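Local atomic coordinates of gamma-resorcylate decarboxylase (Polaromonas, PDB entry 4QRO), a protein that probably catalyses the manganese-dependent, non-oxidative decarboxylation of gamma-resorcylate (2,6-dihydroxybenzoate) to resorcinol. Residues 16-19 against 20-23; 28-31 against 32-35; 180-183 against 184-188. All blocks are in the same frame, centred on the assembly; numbering follows the deposited sequence. Where two conformers were deposited one is given.

Contact 1 of 3, residues 16-19 against 20-23; sequences TLMD and SAGF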
# COMPACT_ATOMS: atom_id res chain seq x y z
N THR A 16 -11.34 -18.73 20.47
CA THR A 16 -10.67 -18.01 19.36
C THR A 16 -9.26 -17.57 19.71
O THR A 16 -8.55 -17.04 18.86
CB THR A 16 -11.43 -16.73 18.95
OG1 THR A 16 -11.41 -15.79 20.04
CG2 THR A 16 -12.86 -17.05 18.56
N LEU A 17 -8.86 -17.79 20.95
CA LEU A 17 -7.59 -17.28 21.47
C LEU A 17 -6.37 -17.63 20.64
O LEU A 17 -5.51 -16.77 20.36
CB LEU A 17 -7.40 -17.79 22.90
CG LEU A 17 -6.15 -17.36 23.65
CD1 LEU A 17 -6.12 -15.85 23.85
CD2 LEU A 17 -6.05 -18.11 24.98
N MET A 18 -6.28 -18.90 20.24
CA MET A 18 -5.07 -19.38 19.57
C MET A 18 -4.89 -18.76 18.18
O MET A 18 -3.79 -18.80 17.63
CB MET A 18 -5.04 -20.93 19.55
CG MET A 18 -5.00 -21.54 20.95
SD MET A 18 -3.86 -20.70 22.10
CE MET A 18 -2.32 -21.21 21.31
N ASP A 19 -5.92 -18.12 17.64
CA ASP A 19 -5.75 -17.38 16.38
C ASP A 19 -4.71 -16.26 16.46
O ASP A 19 -4.09 -15.92 15.46
CB ASP A 19 -7.08 -16.82 15.92
CG ASP A 19 -7.92 -17.84 15.22
OD1 ASP A 19 -7.59 -19.04 15.29
OD2 ASP A 19 -8.91 -17.43 14.60
N SER A 20 -4.52 -15.70 17.66
CA SER A 20 -3.58 -14.59 17.87
C SER A 20 -2.15 -15.02 18.21
O SER A 20 -1.25 -14.19 18.21
CB SER A 20 -4.12 -13.62 18.95
OG SER A 20 -5.39 -13.10 18.59
N ALA A 21 -1.99 -16.30 18.58
CA ALA A 21 -0.67 -16.88 18.77
C ALA A 21 -0.03 -17.01 17.40
O ALA A 21 -0.65 -17.49 16.45
CB ALA A 21 -0.77 -18.25 19.44
N GLY A 22 1.21 -16.55 17.32
CA GLY A 22 1.87 -16.39 16.04
C GLY A 22 2.16 -14.93 15.77
O GLY A 22 3.13 -14.62 15.09
N PHE A 23 1.33 -14.02 16.30
CA PHE A 23 1.58 -12.58 16.08
C PHE A 23 2.58 -11.91 17.03
O PHE A 23 2.90 -10.74 16.83
CB PHE A 23 0.25 -11.81 16.02
CG PHE A 23 -0.58 -12.17 14.83
CD1 PHE A 23 -0.23 -11.71 13.55
CD2 PHE A 23 -1.70 -12.98 14.96
CE1 PHE A 23 -1.00 -12.06 12.45
CE2 PHE A 23 -2.47 -13.33 13.86
CZ PHE A 23 -2.12 -12.87 12.60
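Past the short helix 14-17 the backbone winds on through two i to i+3 hydrogen bonds, S20 N to L17 O at 3.1 Å and A21 N to M18 O at 3.2 Å, and then reverses in a type II beta turn from S20 to F23. G22 stands at the third position of the turn with a positive phi of 116°, where a CB would be jammed against the carbonyl oxygen of A21. M18 bends at chi2 and chi3, reaching forward to bring its methyl CE alongside A21 CB at 3.8 Å, and W29 of the next helix packs on both residues. S20 OG turns to N60 ND2, while T16 OG1 bonds to the other end of the same amide, N60 OD1, tying the helix and the turn to one side chain. F23, which lines the pocket of the inhibitor 2-nitroresorcinol, has CG anti to its carbonyl carbon (chi1 -66°), and its ring leans back over the turn. The edge of that ring meets the D19 carbonyl, with F23 CE2 3.4 Å from D19 O.

Contact 2 of 3, residues 28-31 against 32-35; sequences DWPE and LRSR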
# COMPACT_ATOMS: atom_id res chain seq x y z
N ASP A 28 6.49 -13.52 24.75
CA ASP A 28 5.47 -12.51 24.97
C ASP A 28 4.03 -13.01 24.98
O ASP A 28 3.11 -12.24 25.27
CB ASP A 28 5.63 -11.39 23.94
CG ASP A 28 6.97 -10.69 24.08
OD1 ASP A 28 7.22 -10.09 25.16
OD2 ASP A 28 7.78 -10.78 23.13
N TRP A 29 3.82 -14.28 24.65
CA TRP A 29 2.46 -14.84 24.60
C TRP A 29 1.71 -14.74 25.96
O TRP A 29 0.52 -14.34 26.00
CB TRP A 29 2.50 -16.29 24.06
CG TRP A 29 1.17 -16.96 24.07
CD1 TRP A 29 0.82 -18.09 24.76
CD2 TRP A 29 -0.01 -16.53 23.37
NE1 TRP A 29 -0.50 -18.39 24.53
CE2 TRP A 29 -1.03 -17.45 23.68
CE3 TRP A 29 -0.30 -15.46 22.52
CZ2 TRP A 29 -2.33 -17.33 23.18
CZ3 TRP A 29 -1.58 -15.33 22.02
CH2 TRP A 29 -2.58 -16.27 22.34
N PRO A 30 2.39 -15.07 27.08
CA PRO A 30 1.64 -14.96 28.35
C PRO A 30 1.03 -13.58 28.55
O PRO A 30 -0.12 -13.46 28.96
CB PRO A 30 2.70 -15.29 29.40
CG PRO A 30 3.63 -16.22 28.67
CD PRO A 30 3.75 -15.58 27.31
N GLU A 31 1.77 -12.52 28.23
CA GLU A 31 1.21 -11.16 28.32
C GLU A 31 0.06 -10.94 27.36
O GLU A 31 -1.00 -10.44 27.78
CB GLU A 31 2.27 -10.08 28.07
CG GLU A 31 1.71 -8.66 27.93
CD GLU A 31 1.28 -8.03 29.26
OE1 GLU A 31 1.51 -8.66 30.29
OE2 GLU A 31 0.71 -6.92 29.30
N LEU A 32 0.28 -11.23 26.07
CA LEU A 32 -0.75 -11.01 25.07
C LEU A 32 -2.03 -11.77 25.39
O LEU A 32 -3.12 -11.22 25.28
CB LEU A 32 -0.26 -11.42 23.66
CG LEU A 32 -1.29 -11.22 22.54
CD1 LEU A 32 -1.78 -9.78 22.54
CD2 LEU A 32 -0.75 -11.62 21.17
N ARG A 33 -1.89 -13.05 25.73
CA ARG A 33 -2.99 -13.90 26.20
C ARG A 33 -3.81 -13.22 27.30
O ARG A 33 -5.07 -13.16 27.25
CB ARG A 33 -2.36 -15.22 26.73
CG ARG A 33 -3.30 -16.23 27.36
CD ARG A 33 -2.60 -17.59 27.52
NE ARG A 33 -1.44 -17.53 28.40
CZ ARG A 33 -0.58 -18.54 28.59
NH1 ARG A 33 -0.72 -19.69 27.94
NH2 ARG A 33 0.43 -18.38 29.42
N SER A 34 -3.10 -12.76 28.32
CA SER A 34 -3.71 -12.11 29.50
C SER A 34 -4.46 -10.85 29.10
O SER A 34 -5.56 -10.60 29.61
CB SER A 34 -2.66 -11.78 30.55
OG SER A 34 -1.76 -10.81 30.07
N ARG A 35 -3.90 -10.06 28.16
CA ARG A 35 -4.59 -8.86 27.67
C ARG A 35 -5.82 -9.23 26.87
O ARG A 35 -6.87 -8.57 27.02
CB ARG A 35 -3.70 -8.02 26.76
CG ARG A 35 -2.47 -7.43 27.42
CD ARG A 35 -1.59 -6.71 26.38
NE ARG A 35 -0.48 -6.00 26.95
CZ ARG A 35 0.31 -5.15 26.30
NH1 ARG A 35 0.15 -4.90 25.01
NH2 ARG A 35 1.26 -4.54 26.97
O HOH W 1 -2.32 -20.40 25.53
O HOH W 2 -1.37 -15.46 30.34
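The first turns of helix 29-37 carry this contact, whose backbone ladder of i to i+4 bonds begins with L32 N to D28 O at 3.1 Å and continues through R35 N to E31 O. W29 lays its indole along the helix with CG anti to the backbone N (chi1 176°), which brings the ring against R33. There R33 CB sits over the centre of the six-membered ring in a CH-pi contact, 4.2 Å from the centroid, while L32 CD2 meets the ring edge at CZ3. Farther out R33 bends at chi3. In the conformer described, its guanidinium, turned 57° from the indole, places one face over W29 CD1, and two waters bridge it: one accepts from both W29 NE1 and R33 NH1, the other accepts from R33 NE and donates to P30 O. A turn away, E31 and R35 form a salt bridge across steeply inclined planes, and E31 OE2 also pairs with R42. R35 NH1 and NH2 reach P289 O and N292 OD1, and W236 of the second subunit makes a cation-pi contact with R35. A methionine in place of R35 would probably leave E31 without its partner in this helix, and P289 O and N292 OD1 without the N-H groups that reach them. R35 NE approaches E31 OE2 on the anti side of the carboxylate at 2.8 Å, with 152° at the hydrogen.

Contact 3 of 3, residues 180-183 against 184-188; sequences AWLL and GPTWA. With 38L (2-nitrobenzene-1,3-diol), chain M.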
# COMPACT_ATOMS: atom_id res chain seq x y z
N ALA A 180 8.77 -13.95 5.80
CA ALA A 180 7.59 -14.05 6.67
C ALA A 180 7.46 -12.83 7.56
O ALA A 180 6.38 -12.55 8.07
CB ALA A 180 7.64 -15.32 7.52
N TRP A 181 8.56 -12.09 7.69
CA TRP A 181 8.59 -10.86 8.45
C TRP A 181 7.65 -9.78 7.87
O TRP A 181 7.28 -8.85 8.59
CB TRP A 181 10.04 -10.34 8.57
CG TRP A 181 10.69 -9.93 7.27
CD1 TRP A 181 11.38 -10.75 6.40
CD2 TRP A 181 10.73 -8.62 6.70
NE1 TRP A 181 11.83 -10.02 5.33
CE2 TRP A 181 11.44 -8.72 5.47
CE3 TRP A 181 10.22 -7.38 7.09
CZ2 TRP A 181 11.68 -7.62 4.66
CZ3 TRP A 181 10.46 -6.28 6.29
CH2 TRP A 181 11.18 -6.41 5.08
N LEU A 182 7.26 -9.91 6.59
CA LEU A 182 6.41 -8.93 5.94
C LEU A 182 4.93 -9.26 6.17
O LEU A 182 4.08 -8.44 5.89
CB LEU A 182 6.69 -8.86 4.44
CG LEU A 182 7.92 -8.03 4.07
CD1 LEU A 182 8.40 -8.35 2.65
CD2 LEU A 182 7.64 -6.56 4.25
N LEU A 183 4.63 -10.47 6.62
CA LEU A 183 3.22 -10.84 6.87
C LEU A 183 2.72 -10.11 8.09
O LEU A 183 3.50 -9.59 8.89
CB LEU A 183 3.06 -12.34 7.06
CG LEU A 183 3.43 -13.25 5.89
CD1 LEU A 183 3.46 -14.70 6.37
CD2 LEU A 183 2.49 -13.05 4.69
N GLY A 184 1.41 -10.07 8.25
CA GLY A 184 0.84 -9.47 9.44
C GLY A 184 0.90 -7.95 9.35
O GLY A 184 0.90 -7.38 8.23
N PRO A 185 0.96 -7.27 10.50
CA PRO A 185 0.86 -5.80 10.49
C PRO A 185 2.02 -5.06 9.80
O PRO A 185 1.87 -3.90 9.43
CB PRO A 185 0.81 -5.43 11.99
CG PRO A 185 1.47 -6.59 12.68
CD PRO A 185 1.08 -7.80 11.89
N THR A 186 3.17 -5.69 9.65
CA THR A 186 4.29 -5.04 8.96
C THR A 186 3.93 -4.49 7.57
O THR A 186 4.33 -3.37 7.22
CB THR A 186 5.48 -6.04 8.84
OG1 THR A 186 5.87 -6.46 10.15
CG2 THR A 186 6.67 -5.41 8.16
N TRP A 187 3.15 -5.26 6.81
CA TRP A 187 2.80 -4.95 5.43
C TRP A 187 1.60 -5.72 4.85
O TRP A 187 0.68 -5.13 4.26
CB TRP A 187 4.04 -5.14 4.49
CG TRP A 187 3.73 -4.61 3.13
CD1 TRP A 187 3.23 -5.28 2.08
CD2 TRP A 187 3.78 -3.23 2.74
NE1 TRP A 187 3.00 -4.42 1.02
CE2 TRP A 187 3.33 -3.15 1.42
CE3 TRP A 187 4.19 -2.06 3.39
CZ2 TRP A 187 3.28 -1.94 0.72
CZ3 TRP A 187 4.15 -0.87 2.69
CH2 TRP A 187 3.68 -0.81 1.37
N ALA A 188 1.62 -7.05 4.92
CA ALA A 188 0.64 -7.86 4.21
C ALA A 188 -0.80 -7.58 4.63
O ALA A 188 -1.69 -7.59 3.79
CB ALA A 188 0.95 -9.34 4.36
OAK 38L M . -4.65 -4.97 13.54
NAG 38L M . -3.52 -5.32 13.74
OAJ 38L M . -2.62 -4.73 13.14
CAA 38L M . -3.26 -6.37 14.64
CAF 38L M . -1.94 -6.77 14.81
OAH 38L M . -0.94 -5.84 14.77
CAE 38L M . -1.63 -8.11 15.03
CAD 38L M . -2.64 -9.06 15.13
CAC 38L M . -3.97 -8.65 15.13
CAB 38L M . -4.28 -7.31 14.93
OAI 38L M . -5.59 -6.91 15.00
O HOH W 3 8.68 -7.71 10.65
O HOH W 4 4.32 -8.37 11.05
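T186 points back at the 3-10 segment 180-182, and its side chain fills the bend of the chain. Its CB lies 3.3 Å from W181 O. From there the two branches part: CG2, anti to the backbone N, approaches W181 CE3 and L182 CD2, each at 4.2 Å, whereas OG1 turns to the polar side. OG1 shares one water with W181 O and a second, 2.6 Å from OG1, with L183 O, and it accepts a hydrogen bond from R233 NE of the second subunit. The bend itself is closed by A188 N, which bonds to L182 O at 3.0 Å. Beside this bond L182 CD2 packs on W187 CB and L183 CD2 on A188 CB. G184, at a phi of 77°, has no room for a CB, which would clash with L183 O and P185 CD; its N bonds to N167 OD1. P185 next to it borders the inhibitor pocket, CG 3.3 Å from the hydroxyl oxygen OAH of 2-nitroresorcinol. The whole turn lies between strand 161-164 and helix 188-202, with W187 at the N-cap position of that helix and W181, L182 and W187 packed against the second subunit.

How the contacts relate
All three contacts are local turns or helical steps within the amidohydrolase family region, but they differ in setting. Contact 3 is buried, partly by the second subunit, and combines apolar packing with water-bridged carbonyls; contacts 1 and 2 are only partly buried, and contact 2, farther from the chain centre, holds the charged pairs. Contacts 1 and 3 each lend one residue to the inhibitor pocket, F23 and P185, and the nearest atoms of the two contacts are about 4 Å apart. Contact 2 joins contact 1 directly: W29, on L17 and S20, with R33 beside it on L17, packs helix 29-37 against the end of helix 14-17 and the turn after it. Contacts 2 and 3 do not touch, yet both face the second subunit.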